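Local coordinates for protein glucose-6-phosphate isomerase (Chlamydia trachomatis D/UW-3/CX, PDB 6OTU) that catalyses the reversible isomerization of glucose-6-phosphate to fructose-6-phosphate, at residues G158-G163 / V207-S212; F182-S185 / D190-A193; K132-R137 / T273-G278; S150-I155 / L281-G286; A220-F225 / S254-V259. All blocks are in the same frame, centred on the assembly; numbering follows the deposited sequence.

How the contacts relate
Four of the five contacts include a strand of one parallel five-stranded sheet, ordered 180-184, 151-155, 204-209, 240-245, 258-262; contact 3 lies on the helices packed against it. Contact 1 holds the bound glucose-6-phosphate where strand 204-209 ends. Its strand pairs with that of contact 4, Val209 N lying 2.8 Å from Ile155 O, and strand 151-155 pairs in turn with that of contact 2. Contacts 3 and 4 share helix 275-285, with about 14 Å between their centres. Contact 5, its centre about 13 Å from that of contact 1, packs Glu222 of helix 216-231 against Val208, and a salt bridge from Arg137 to Glu258 joins it to contact 3.

Contact 1 (G158-G163 / V207-S212); sequences GGSELG and VVVSKS. With G6Q (glucose-6-phosphate), chain E.
Ser160 and Val209 meet beside the phosphate of glucose-6-phosphate. Ser160 CB leans on the other segment twice, 3.4 Å from the backbone O of Val209 and 3.7 Å from Val209 CG1. One atom further out, Ser160 OG is turned anti to its own carbonyl carbon (chi1 -65°), which carries it past the valine methyl to the ligand, where it donates a hydrogen bond of 2.7 Å to O1P. No hydrogen bond joins the protein segments directly; the ligand bridges them.

From the 207-212 side, Lys211 N also gives its hydrogen to O1P. Ser212 grips O2P twice, by a nearly straight bond from its backbone N (2.8 Å, 172°) and by one from its OG. Ser210 OG reaches O3P at 2.9 Å. The long Lys211 side chain runs elsewhere, its NZ bonded to the carbonyl oxygens of Asp264 and Ile266. At the sugar end, Gly159 N donates to O3 at 2.9 Å and only weakly to O4, while Gly158 CA passes 3.4 Å from O3, so the backbone itself lies against the sugar.

Thr215 OG1, Arg269 N and, from the second subunit, His386 O also bond the ligand. Each terminal phosphate oxygen thus has at least one protein donor, drawn from Ser160 OG and from backbone N-H groups and serine hydroxyls of the turn after strand 204-209, as expected of the phosphate site in this sugar isomerase (SIS) fold. Neutral donors from both segments therefore clamp the phosphate, probably largely dianionic, fixing the sugar relative to the glycine turn.

Contact 2 (F182-S185 / D190-A193); sequences FFVS and DNAA
Asn191 reaches from the first turn of helix 189-196 to the end of strand 180-184, where its side-chain oxygen takes the backbone N-H of Ser185. The bond is 2.9 Å between Ser185 N and Asn191 OD1 and nearly straight at the hydrogen (174°), yet the donor stands above the amide plane, 46° out of it. One torsion brings the amide there: CG is anti to the backbone N (chi1 -167°), which swings the side chain off the helix toward the strand. The same OD1 also accepts from Asn186 N, so one oxygen ties two successive N-H groups where the chain leaves the strand. ND2 lies 3.6 Å from Phe183 O, too far to be counted as a bond.

Ser185 holds OG between its backbone N and carbonyl carbon. This leaves OG 3.3 Å from Asn191 OD1, a weak pairing that the geometry leaves open; its stronger partner is Asn383 ND2 of the second subunit. One residue back along the strand, the CG1 methyl of Val184 packs 4.1 Å from Ala192 CB. The other methyl, CG2, is turned toward Val153 of the neighbouring strand. Asn221 and Phe225 of helix 216-231 also touch Val184.

Strand 180-184, a short turn and helix 189-196 form a beta-alpha unit at the edge of the parallel sheet, as in the alternating alpha/beta layout of SIS domains, here lying against the partner subunit.

Contact 3 (K132-R137 / T273-G278); sequences KEEALR and TSMVGG
Two helices of the alpha/beta domain meet here, the long helix 122-148 and the start of helix 275-285, and the contact rests on Glu134 and Met275. The aliphatic root of the glutamate does the touching: Glu134 CB lies 3.9 Å from both CG and SD of Met275. The methionine is bent at chi2 (-54°) and chi3 (-56°), so CG and SD lie across Glu134 CB and the methyl CE turns back from the facing helix. The sulfur also comes within 4.4 Å of Ala135 N, a loose approach.

Glu134 is bent at chi2 (-58°), which folds the carboxylate back to where OE1 meets Arg137. OE1 forms a salt bridge of 2.8 Å with Arg137 NH2, the carboxylate carbon lying in plane at the guanidinium edge, and also accepts from His261 N. Arg137 NH1 goes on to Glu258 and to the carbonyl of Val259. Ser274 is the N-cap of helix 275-285, its OG accepting from Val276 N at 3.2 Å, while Phe260 packs against Met275 and Glu134.

The glutamate is thus divided between two environments: its CB supplies apolar packing, while its buried charge is probably balanced by Arg137 and the strand 258-262 backbone.

Contact 4 (S150-I155 / L281-G286); sequences STLVQI and LGFAFG
Leu152 and Phe283 pass alongside each other, pointing opposite ways, and join strand 151-155 of the parallel sheet in this alpha/beta SIS domain to helix 275-285 on one of its faces. The leucine touches with two atoms. Its CB sits 3.6 Å from Phe283 CD2, obliquely to the ring, while CD1 reaches back toward the helix to lie 3.7 Å from Phe283 CB. The ring is brought across by CG standing anti to the backbone N (chi1 176°), which points the phenylalanine from the helix toward the start of the strand. There its rim meets backbone: CZ approaches Thr151 N at 3.9 Å and Ser150 C at 4.1 Å, both at the ring edge near its plane. No hydrogen bond crosses between the segments, and the side-chain part of the join is apolar.

Around this pair, Ile181 of the edge strand touches both Leu152 and Phe283, and Val207 of strand 204-209 packs on Leu152, so residues of two flanking strands hold the leucine. The helix is tied down separately, Phe283 O accepting from Arg146 NH1. It ends at Phe285, and Gly286, with positive phi, leaves helical angles and N-caps the next helix. Further along the strand, Gln154 NE2 donates to Ser160 O in the turn that carries the sugar-binding glycines. At the strand's beginning, the hydroxyls Ser150 OG and Thr151 OG1 share a hydrogen bond of 3.2 Å.

Contact 5 (A220-F225 / S254-V259); sequences ANEELF and SRYLEV
Glu222 and Tyr256 reach toward each other across the gap between helix and loop and meet at their polar ends, the close part of the contact. Tyr256 OH is 2.9 Å from Glu222 OE2 and 3.0 Å from OE1, two weak alternatives for one hydroxyl proton. The carboxylate and ring planes are turned 44° apart, and OE2 also lies 3.3 Å from Tyr256 CE1, obliquely to the ring. An extended chain carries the acid there: CG is anti to the backbone N (chi1 170°) and chi2 continues straight, spanning backbones whose nearest CA atoms, those of Glu222 and Tyr256, are 11.5 Å apart.

The stronger partner of the carboxylate lies one helical turn on, where Arg226 NH2 forms a salt bridge with OE2 and also bonds Arg255 O, tying the helix to the loop. Helix 216-231 follows strand 204-209 and packs on the parallel sheet; the chain after Ser254 leads into strand 258-262, an outermost strand of the sheet. On the sheet side the tyrosine is touched by Phe240 and Ala242 of strand 240-245 and by Met250, while Val208 packs on Glu222.

The outer side belongs to Arg255, which is solvent-exposed. Its chain runs extended to NE, 3.5 Å from Glu222 OE2, a long salt bridge with the guanidinium and carboxylate planes 61° apart. Arg255 CG rests over one face of the Tyr256 ring, 3.9 Å above the plane and offset toward the rim. Beyond it, Glu223 OE1 stays 4.6 Å from Arg255 NH2, an opposite charge nearby but not in contact.

Contact 1 (G158-G163 / V207-S212)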
# COMPACT_ATOMS: atom_id res chain seq x y z
N GLY A 158 7.22 -13.01 -2.18
CA GLY A 158 8.23 -12.19 -1.52
C GLY A 158 9.22 -11.60 -2.51
O GLY A 158 8.83 -11.05 -3.54
N GLY A 159 10.52 -11.74 -2.21
CA GLY A 159 11.55 -11.27 -3.13
C GLY A 159 11.48 -11.89 -4.51
O GLY A 159 11.97 -11.30 -5.48
N SER A 160 10.89 -13.08 -4.63
CA SER A 160 10.73 -13.73 -5.93
C SER A 160 9.59 -13.17 -6.77
O SER A 160 9.47 -13.57 -7.93
CB SER A 160 10.54 -15.25 -5.76
OG SER A 160 11.71 -15.86 -5.21
N GLU A 161 8.77 -12.26 -6.23
CA GLU A 161 7.68 -11.66 -7.00
C GLU A 161 7.73 -10.14 -7.08
O GLU A 161 7.58 -9.58 -8.16
CB GLU A 161 6.32 -12.08 -6.42
CG GLU A 161 5.14 -11.44 -7.16
CD GLU A 161 3.99 -11.03 -6.25
OE1 GLU A 161 4.21 -10.77 -5.05
OE2 GLU A 161 2.84 -10.96 -6.75
N LEU A 162 7.94 -9.46 -5.94
CA LEU A 162 7.59 -8.04 -5.86
C LEU A 162 8.51 -7.18 -6.71
O LEU A 162 8.04 -6.28 -7.41
CB LEU A 162 7.62 -7.58 -4.40
CG LEU A 162 6.35 -7.82 -3.60
CD1 LEU A 162 6.25 -6.81 -2.48
CD2 LEU A 162 5.17 -7.73 -4.52
N GLY A 163 9.82 -7.45 -6.68
CA GLY A 163 10.78 -6.73 -7.48
C GLY A 163 10.54 -6.90 -8.98
O GLY A 163 10.39 -5.92 -9.72
N VAL A 207 6.91 -19.92 -15.02
CA VAL A 207 8.25 -19.69 -14.48
C VAL A 207 8.14 -19.78 -12.96
O VAL A 207 7.61 -18.87 -12.31
CB VAL A 207 8.84 -18.35 -14.93
CG1 VAL A 207 10.29 -18.20 -14.44
CG2 VAL A 207 8.78 -18.23 -16.44
N VAL A 208 8.64 -20.87 -12.39
CA VAL A 208 8.64 -21.06 -10.94
C VAL A 208 9.94 -20.48 -10.39
O VAL A 208 11.04 -20.96 -10.71
CB VAL A 208 8.49 -22.54 -10.57
CG1 VAL A 208 8.07 -22.68 -9.12
CG2 VAL A 208 7.49 -23.22 -11.50
N VAL A 209 9.81 -19.46 -9.56
CA VAL A 209 10.95 -18.70 -9.06
C VAL A 209 10.99 -18.90 -7.55
O VAL A 209 10.09 -18.45 -6.83
CB VAL A 209 10.86 -17.21 -9.43
CG1 VAL A 209 12.05 -16.45 -8.88
CG2 VAL A 209 10.74 -17.03 -10.94
N SER A 210 12.03 -19.58 -7.07
CA SER A 210 12.18 -19.80 -5.63
C SER A 210 13.65 -20.05 -5.36
O SER A 210 14.19 -21.07 -5.80
CB SER A 210 11.33 -20.98 -5.16
OG SER A 210 11.82 -21.51 -3.94
N LYS A 211 14.30 -19.13 -4.63
CA LYS A 211 15.73 -19.25 -4.35
C LYS A 211 16.03 -20.55 -3.62
O LYS A 211 16.82 -21.38 -4.10
CB LYS A 211 16.22 -18.04 -3.55
CG LYS A 211 17.68 -18.11 -3.10
CD LYS A 211 18.21 -16.79 -2.51
CE LYS A 211 19.55 -16.98 -1.81
NZ LYS A 211 20.04 -15.74 -1.14
N SER A 212 15.39 -20.76 -2.47
CA SER A 212 15.60 -22.00 -1.71
C SER A 212 15.17 -23.23 -2.48
O SER A 212 15.77 -24.30 -2.32
CB SER A 212 14.84 -21.95 -0.39
OG SER A 212 13.44 -21.86 -0.62
C1 G6Q E . 13.71 -12.00 0.54
C2 G6Q E . 13.02 -12.85 1.61
C3 G6Q E . 11.70 -13.47 1.14
C4 G6Q E . 11.87 -14.59 0.11
C5 G6Q E . 10.59 -15.40 -0.05
C6 G6Q E . 10.67 -16.39 -1.19
O1 G6Q E . 14.81 -11.59 0.75
O2 G6Q E . 13.88 -13.88 2.08
O3 G6Q E . 10.86 -12.45 0.60
O4 G6Q E . 12.24 -14.04 -1.15
O5 G6Q E . 10.30 -16.07 1.18
O6 G6Q E . 11.81 -17.25 -0.96
P G6Q E . 12.29 -18.27 -2.11
O1P G6Q E . 12.72 -17.43 -3.30
O2P G6Q E . 13.46 -19.03 -1.47
O3P G6Q E . 11.11 -19.17 -2.42

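Contact 2 (F182-S185 / D190-A193)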
# COMPACT_ATOMS: atom_id res chain seq x y z
N PHE A 182 1.42 -12.70 -15.72
CA PHE A 182 0.69 -12.88 -14.47
C PHE A 182 1.66 -13.28 -13.37
O PHE A 182 2.73 -13.86 -13.63
CB PHE A 182 -0.41 -13.94 -14.60
CG PHE A 182 -1.43 -13.63 -15.66
CD1 PHE A 182 -1.23 -14.02 -16.98
CD2 PHE A 182 -2.58 -12.91 -15.34
CE1 PHE A 182 -2.15 -13.71 -17.95
CE2 PHE A 182 -3.52 -12.60 -16.32
CZ PHE A 182 -3.31 -13.00 -17.62
N PHE A 183 1.27 -12.99 -12.13
CA PHE A 183 2.03 -13.38 -10.96
C PHE A 183 1.12 -14.15 -10.02
O PHE A 183 0.07 -13.64 -9.62
CB PHE A 183 2.64 -12.18 -10.23
CG PHE A 183 3.56 -11.38 -11.09
CD1 PHE A 183 3.06 -10.40 -11.94
CD2 PHE A 183 4.93 -11.61 -11.07
CE1 PHE A 183 3.91 -9.67 -12.74
CE2 PHE A 183 5.79 -10.87 -11.87
CZ PHE A 183 5.28 -9.89 -12.71
N VAL A 184 1.52 -15.37 -9.69
CA VAL A 184 0.82 -16.20 -8.71
C VAL A 184 1.75 -16.35 -7.52
O VAL A 184 2.85 -16.91 -7.64
CB VAL A 184 0.43 -17.56 -9.32
CG1 VAL A 184 -0.17 -18.50 -8.27
CG2 VAL A 184 -0.54 -17.37 -10.46
N SER A 185 1.32 -15.85 -6.36
CA SER A 185 2.22 -15.75 -5.22
C SER A 185 1.60 -16.34 -3.95
O SER A 185 2.20 -17.21 -3.32
CB SER A 185 2.60 -14.28 -5.00
OG SER A 185 1.44 -13.45 -4.93
N ASP A 190 -7.22 -18.85 -4.45
CA ASP A 190 -7.96 -17.93 -5.31
C ASP A 190 -7.01 -17.16 -6.21
O ASP A 190 -7.38 -16.80 -7.33
CB ASP A 190 -8.83 -17.00 -4.46
CG ASP A 190 -10.11 -17.67 -3.99
OD1 ASP A 190 -10.51 -18.68 -4.60
OD2 ASP A 190 -10.70 -17.19 -3.00
N ASN A 191 -5.77 -16.94 -5.75
CA ASN A 191 -4.75 -16.33 -6.60
C ASN A 191 -4.48 -17.18 -7.83
O ASN A 191 -4.49 -16.68 -8.97
CB ASN A 191 -3.47 -16.10 -5.79
CG ASN A 191 -2.47 -15.19 -6.49
OD1 ASN A 191 -1.39 -14.91 -5.95
ND2 ASN A 191 -2.80 -14.72 -7.70
N ALA A 192 -4.24 -18.49 -7.64
CA ALA A 192 -4.02 -19.37 -8.79
C ALA A 192 -5.27 -19.45 -9.66
O ALA A 192 -5.18 -19.44 -10.89
CB ALA A 192 -3.61 -20.76 -8.34
N ALA A 193 -6.44 -19.51 -9.04
CA ALA A 193 -7.66 -19.66 -9.81
C ALA A 193 -7.92 -18.45 -10.71
O ALA A 193 -8.31 -18.61 -11.87
CB ALA A 193 -8.84 -19.91 -8.86

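Contact 3 (K132-R137 / T273-G278)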
# COMPACT_ATOMS: atom_id res chain seq x y z
N LYS A 132 26.87 -13.24 -16.26
CA LYS A 132 27.04 -13.08 -17.70
C LYS A 132 26.73 -14.38 -18.43
O LYS A 132 26.05 -14.38 -19.47
CB LYS A 132 28.45 -12.60 -18.02
CG LYS A 132 28.66 -12.37 -19.49
CD LYS A 132 29.92 -11.59 -19.79
CE LYS A 132 29.93 -11.12 -21.24
NZ LYS A 132 31.20 -10.44 -21.66
N GLU A 133 27.20 -15.51 -17.90
CA GLU A 133 26.87 -16.80 -18.50
C GLU A 133 25.37 -17.07 -18.47
O GLU A 133 24.82 -17.65 -19.41
CB GLU A 133 27.62 -17.92 -17.81
CG GLU A 133 29.13 -17.83 -17.90
CD GLU A 133 29.82 -18.78 -16.95
OE1 GLU A 133 31.02 -18.56 -16.65
OE2 GLU A 133 29.17 -19.75 -16.51
N GLU A 134 24.69 -16.67 -17.38
CA GLU A 134 23.23 -16.86 -17.31
C GLU A 134 22.51 -16.00 -18.34
O GLU A 134 21.59 -16.48 -19.02
CB GLU A 134 22.71 -16.53 -15.91
CG GLU A 134 23.10 -17.56 -14.84
CD GLU A 134 22.62 -18.97 -15.17
OE1 GLU A 134 21.40 -19.16 -15.36
OE2 GLU A 134 23.46 -19.90 -15.22
N ALA A 135 22.92 -14.74 -18.47
CA ALA A 135 22.27 -13.81 -19.40
C ALA A 135 22.40 -14.28 -20.85
O ALA A 135 21.44 -14.18 -21.62
CB ALA A 135 22.87 -12.42 -19.23
N LEU A 136 23.56 -14.80 -21.24
CA LEU A 136 23.65 -15.30 -22.61
C LEU A 136 22.82 -16.56 -22.78
O LEU A 136 22.27 -16.79 -23.87
CB LEU A 136 25.11 -15.53 -23.01
CG LEU A 136 26.03 -14.33 -22.74
CD1 LEU A 136 27.45 -14.79 -22.43
CD2 LEU A 136 26.00 -13.29 -23.87
N ARG A 137 22.68 -17.36 -21.73
CA ARG A 137 21.74 -18.46 -21.81
C ARG A 137 20.32 -17.95 -21.91
O ARG A 137 19.49 -18.56 -22.58
CB ARG A 137 21.91 -19.39 -20.61
CG ARG A 137 23.23 -20.15 -20.63
CD ARG A 137 23.37 -21.07 -19.44
NE ARG A 137 22.23 -21.97 -19.35
CZ ARG A 137 21.37 -21.99 -18.34
NH1 ARG A 137 20.36 -22.84 -18.36
NH2 ARG A 137 21.53 -21.16 -17.31
N THR A 273 17.51 -7.86 -10.47
CA THR A 273 18.48 -7.79 -11.56
C THR A 273 19.13 -9.14 -11.88
O THR A 273 19.95 -9.21 -12.81
CB THR A 273 19.60 -6.79 -11.26
OG1 THR A 273 20.31 -7.21 -10.09
CG2 THR A 273 19.06 -5.38 -11.09
N SER A 274 18.83 -10.19 -11.11
CA SER A 274 19.30 -11.53 -11.42
C SER A 274 18.29 -12.18 -12.37
O SER A 274 17.39 -11.53 -12.90
CB SER A 274 19.50 -12.35 -10.15
OG SER A 274 18.26 -12.70 -9.56
N MET A 275 18.42 -13.49 -12.58
CA MET A 275 17.43 -14.18 -13.40
C MET A 275 16.04 -14.20 -12.77
O MET A 275 15.07 -14.54 -13.46
CB MET A 275 17.90 -15.60 -13.68
CG MET A 275 19.23 -15.68 -14.45
SD MET A 275 19.25 -14.73 -16.00
CE MET A 275 17.84 -15.45 -16.81
N VAL A 276 15.91 -13.86 -11.48
CA VAL A 276 14.60 -13.70 -10.85
C VAL A 276 13.74 -12.70 -11.63
O VAL A 276 12.55 -12.94 -11.88
CB VAL A 276 14.76 -13.28 -9.38
CG1 VAL A 276 13.39 -12.91 -8.77
CG2 VAL A 276 15.42 -14.39 -8.59
N GLY A 277 14.34 -11.57 -12.01
CA GLY A 277 13.68 -10.63 -12.91
C GLY A 277 14.00 -10.86 -14.38
O GLY A 277 13.22 -10.48 -15.25
N GLY A 278 15.14 -11.49 -14.67
CA GLY A 278 15.60 -11.57 -16.05
C GLY A 278 14.66 -12.33 -16.96
O GLY A 278 14.43 -11.93 -18.11

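Contact 4 (S150-I155 / L281-G286)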
# COMPACT_ATOMS: atom_id res chain seq x y z
N SER A 150 2.68 -16.88 -25.75
CA SER A 150 2.10 -15.56 -25.61
C SER A 150 1.97 -15.11 -24.16
O SER A 150 1.75 -13.92 -23.91
CB SER A 150 0.71 -15.55 -26.27
OG SER A 150 -0.11 -16.50 -25.62
N THR A 151 2.13 -16.03 -23.21
CA THR A 151 1.72 -15.84 -21.82
C THR A 151 2.78 -16.37 -20.88
O THR A 151 3.23 -17.51 -21.03
CB THR A 151 0.39 -16.56 -21.58
OG1 THR A 151 -0.58 -16.07 -22.51
CG2 THR A 151 -0.09 -16.36 -20.16
N LEU A 152 3.17 -15.57 -19.89
CA LEU A 152 4.10 -16.01 -18.86
C LEU A 152 3.46 -15.85 -17.48
O LEU A 152 2.87 -14.80 -17.19
CB LEU A 152 5.43 -15.22 -18.92
CG LEU A 152 6.55 -15.72 -18.00
CD1 LEU A 152 7.89 -15.54 -18.66
CD2 LEU A 152 6.55 -15.03 -16.63
N VAL A 153 3.58 -16.88 -16.64
CA VAL A 153 3.04 -16.88 -15.28
C VAL A 153 4.19 -17.08 -14.31
O VAL A 153 4.80 -18.16 -14.27
CB VAL A 153 1.98 -17.96 -15.08
CG1 VAL A 153 1.52 -17.97 -13.62
CG2 VAL A 153 0.80 -17.73 -16.02
N GLN A 154 4.50 -16.07 -13.52
CA GLN A 154 5.56 -16.19 -12.52
C GLN A 154 4.95 -16.68 -11.21
O GLN A 154 4.11 -16.00 -10.62
CB GLN A 154 6.28 -14.86 -12.30
CG GLN A 154 7.42 -14.95 -11.31
CD GLN A 154 8.67 -14.21 -11.76
OE1 GLN A 154 9.01 -14.19 -12.95
NE2 GLN A 154 9.39 -13.63 -10.80
N ILE A 155 5.37 -17.86 -10.79
CA ILE A 155 5.00 -18.44 -9.50
C ILE A 155 6.14 -18.17 -8.54
O ILE A 155 7.28 -18.60 -8.77
CB ILE A 155 4.72 -19.95 -9.62
CG1 ILE A 155 3.52 -20.22 -10.53
CG2 ILE A 155 4.51 -20.57 -8.24
CD1 ILE A 155 3.16 -21.68 -10.69
N LEU A 281 11.11 -10.33 -17.35
CA LEU A 281 11.36 -9.09 -18.08
C LEU A 281 11.83 -9.39 -19.50
O LEU A 281 11.35 -8.78 -20.46
CB LEU A 281 12.39 -8.23 -17.34
CG LEU A 281 11.99 -7.74 -15.94
CD1 LEU A 281 13.15 -7.02 -15.27
CD2 LEU A 281 10.76 -6.85 -15.98
N GLY A 282 12.77 -10.32 -19.64
CA GLY A 282 13.25 -10.67 -20.97
C GLY A 282 12.16 -11.19 -21.89
O GLY A 282 12.11 -10.84 -23.07
N PHE A 283 11.25 -12.02 -21.35
CA PHE A 283 10.16 -12.54 -22.16
C PHE A 283 9.18 -11.44 -22.56
O PHE A 283 8.75 -11.37 -23.71
CB PHE A 283 9.44 -13.66 -21.40
CG PHE A 283 8.24 -14.22 -22.11
CD1 PHE A 283 8.37 -15.25 -23.03
CD2 PHE A 283 6.97 -13.73 -21.84
CE1 PHE A 283 7.26 -15.78 -23.67
CE2 PHE A 283 5.86 -14.25 -22.48
CZ PHE A 283 6.00 -15.28 -23.40
N ALA A 284 8.82 -10.58 -21.60
CA ALA A 284 7.88 -9.50 -21.89
C ALA A 284 8.42 -8.58 -22.97
O ALA A 284 7.77 -8.36 -24.00
CB ALA A 284 7.57 -8.70 -20.62
N PHE A 285 9.62 -8.05 -22.77
CA PHE A 285 10.10 -6.93 -23.55
C PHE A 285 11.31 -7.25 -24.42
O PHE A 285 11.80 -6.34 -25.10
CB PHE A 285 10.44 -5.76 -22.61
CG PHE A 285 9.41 -5.54 -21.54
CD1 PHE A 285 8.12 -5.16 -21.87
CD2 PHE A 285 9.73 -5.70 -20.20
CE1 PHE A 285 7.16 -4.95 -20.89
CE2 PHE A 285 8.78 -5.48 -19.21
CZ PHE A 285 7.49 -5.11 -19.56
N GLY A 286 11.79 -8.49 -24.43
CA GLY A 286 12.98 -8.84 -25.21
C GLY A 286 14.27 -8.63 -24.44
O GLY A 286 14.36 -7.80 -23.53

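Contact 5 (A220-F225 / S254-V259)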
# COMPACT_ATOMS: atom_id res chain seq x y z
N ALA A 220 3.22 -25.27 -3.54
CA ALA A 220 1.80 -25.57 -3.67
C ALA A 220 1.26 -25.02 -4.99
O ALA A 220 0.46 -25.68 -5.66
CB ALA A 220 1.02 -25.00 -2.48
N ASN A 221 1.71 -23.84 -5.39
CA ASN A 221 1.17 -23.25 -6.61
C ASN A 221 1.65 -24.00 -7.85
O ASN A 221 0.85 -24.29 -8.75
CB ASN A 221 1.53 -21.77 -6.68
CG ASN A 221 0.57 -20.92 -5.87
OD1 ASN A 221 -0.64 -21.08 -5.97
ND2 ASN A 221 1.11 -20.03 -5.04
N GLU A 222 2.95 -24.34 -7.90
CA GLU A 222 3.46 -25.14 -9.02
C GLU A 222 2.68 -26.44 -9.16
O GLU A 222 2.30 -26.82 -10.28
CB GLU A 222 4.96 -25.43 -8.85
CG GLU A 222 5.47 -26.46 -9.87
CD GLU A 222 6.96 -26.79 -9.77
OE1 GLU A 222 7.64 -26.38 -8.80
OE2 GLU A 222 7.46 -27.47 -10.69
N GLU A 223 2.41 -27.12 -8.04
CA GLU A 223 1.64 -28.36 -8.11
C GLU A 223 0.23 -28.10 -8.64
O GLU A 223 -0.27 -28.87 -9.46
CB GLU A 223 1.61 -29.03 -6.74
CG GLU A 223 0.85 -30.35 -6.69
CD GLU A 223 1.40 -31.41 -7.64
OE1 GLU A 223 2.61 -31.34 -7.97
OE2 GLU A 223 0.62 -32.30 -8.06
N LEU A 224 -0.40 -27.00 -8.22
CA LEU A 224 -1.71 -26.63 -8.77
C LEU A 224 -1.65 -26.45 -10.28
O LEU A 224 -2.60 -26.81 -10.99
CB LEU A 224 -2.22 -25.35 -8.11
CG LEU A 224 -3.21 -25.49 -6.95
CD1 LEU A 224 -3.64 -24.12 -6.51
CD2 LEU A 224 -4.41 -26.34 -7.35
N PHE A 225 -0.58 -25.86 -10.79
CA PHE A 225 -0.51 -25.63 -12.23
C PHE A 225 -0.17 -26.92 -12.97
O PHE A 225 -0.72 -27.17 -14.05
CB PHE A 225 0.51 -24.54 -12.53
CG PHE A 225 -0.09 -23.15 -12.56
CD1 PHE A 225 -0.53 -22.55 -11.39
CD2 PHE A 225 -0.23 -22.47 -13.76
CE1 PHE A 225 -1.10 -21.26 -11.42
CE2 PHE A 225 -0.80 -21.19 -13.79
CZ PHE A 225 -1.23 -20.59 -12.61
N SER A 254 15.67 -32.34 -15.40
CA SER A 254 14.73 -33.39 -15.77
C SER A 254 13.30 -33.06 -15.38
O SER A 254 12.37 -33.75 -15.82
CB SER A 254 15.15 -34.72 -15.11
OG SER A 254 14.51 -34.89 -13.85
N ARG A 255 13.09 -32.02 -14.59
CA ARG A 255 11.76 -31.61 -14.19
C ARG A 255 11.33 -30.30 -14.86
O ARG A 255 10.14 -29.98 -14.87
CB ARG A 255 11.70 -31.50 -12.66
CG ARG A 255 10.34 -31.14 -12.05
CD ARG A 255 10.42 -31.01 -10.52
NE ARG A 255 9.16 -30.50 -9.97
CZ ARG A 255 8.11 -31.26 -9.66
NH1 ARG A 255 8.16 -32.57 -9.84
NH2 ARG A 255 7.01 -30.70 -9.18
N TYR A 256 12.27 -29.56 -15.46
CA TYR A 256 11.98 -28.27 -16.07
C TYR A 256 12.54 -28.18 -17.49
O TYR A 256 13.61 -28.72 -17.79
CB TYR A 256 12.55 -27.14 -15.21
CG TYR A 256 11.94 -27.11 -13.82
CD1 TYR A 256 10.71 -26.50 -13.60
CD2 TYR A 256 12.59 -27.71 -12.75
CE1 TYR A 256 10.15 -26.48 -12.35
CE2 TYR A 256 12.04 -27.69 -11.49
CZ TYR A 256 10.81 -27.08 -11.29
OH TYR A 256 10.25 -27.06 -10.04
N LEU A 257 11.78 -27.50 -18.35
CA LEU A 257 12.25 -27.23 -19.71
C LEU A 257 13.60 -26.51 -19.69
O LEU A 257 14.47 -26.78 -20.52
CB LEU A 257 11.20 -26.40 -20.46
CG LEU A 257 11.69 -25.64 -21.70
CD1 LEU A 257 11.83 -26.57 -22.92
CD2 LEU A 257 10.77 -24.47 -22.02
N GLU A 258 13.79 -25.60 -18.75
CA GLU A 258 15.06 -24.92 -18.56
C GLU A 258 15.15 -24.53 -17.09
O GLU A 258 14.14 -24.44 -16.39
CB GLU A 258 15.20 -23.69 -19.48
CG GLU A 258 16.58 -23.00 -19.48
CD GLU A 258 17.74 -23.94 -19.77
OE1 GLU A 258 18.16 -24.68 -18.86
OE2 GLU A 258 18.25 -23.93 -20.91
N VAL A 259 16.39 -24.31 -16.64
CA VAL A 259 16.66 -23.94 -15.26
C VAL A 259 17.68 -22.82 -15.26
O VAL A 259 18.76 -22.97 -15.84
CB VAL A 259 17.18 -25.13 -14.43
CG1 VAL A 259 17.64 -24.65 -13.04
CG2 VAL A 259 16.11 -26.25 -14.33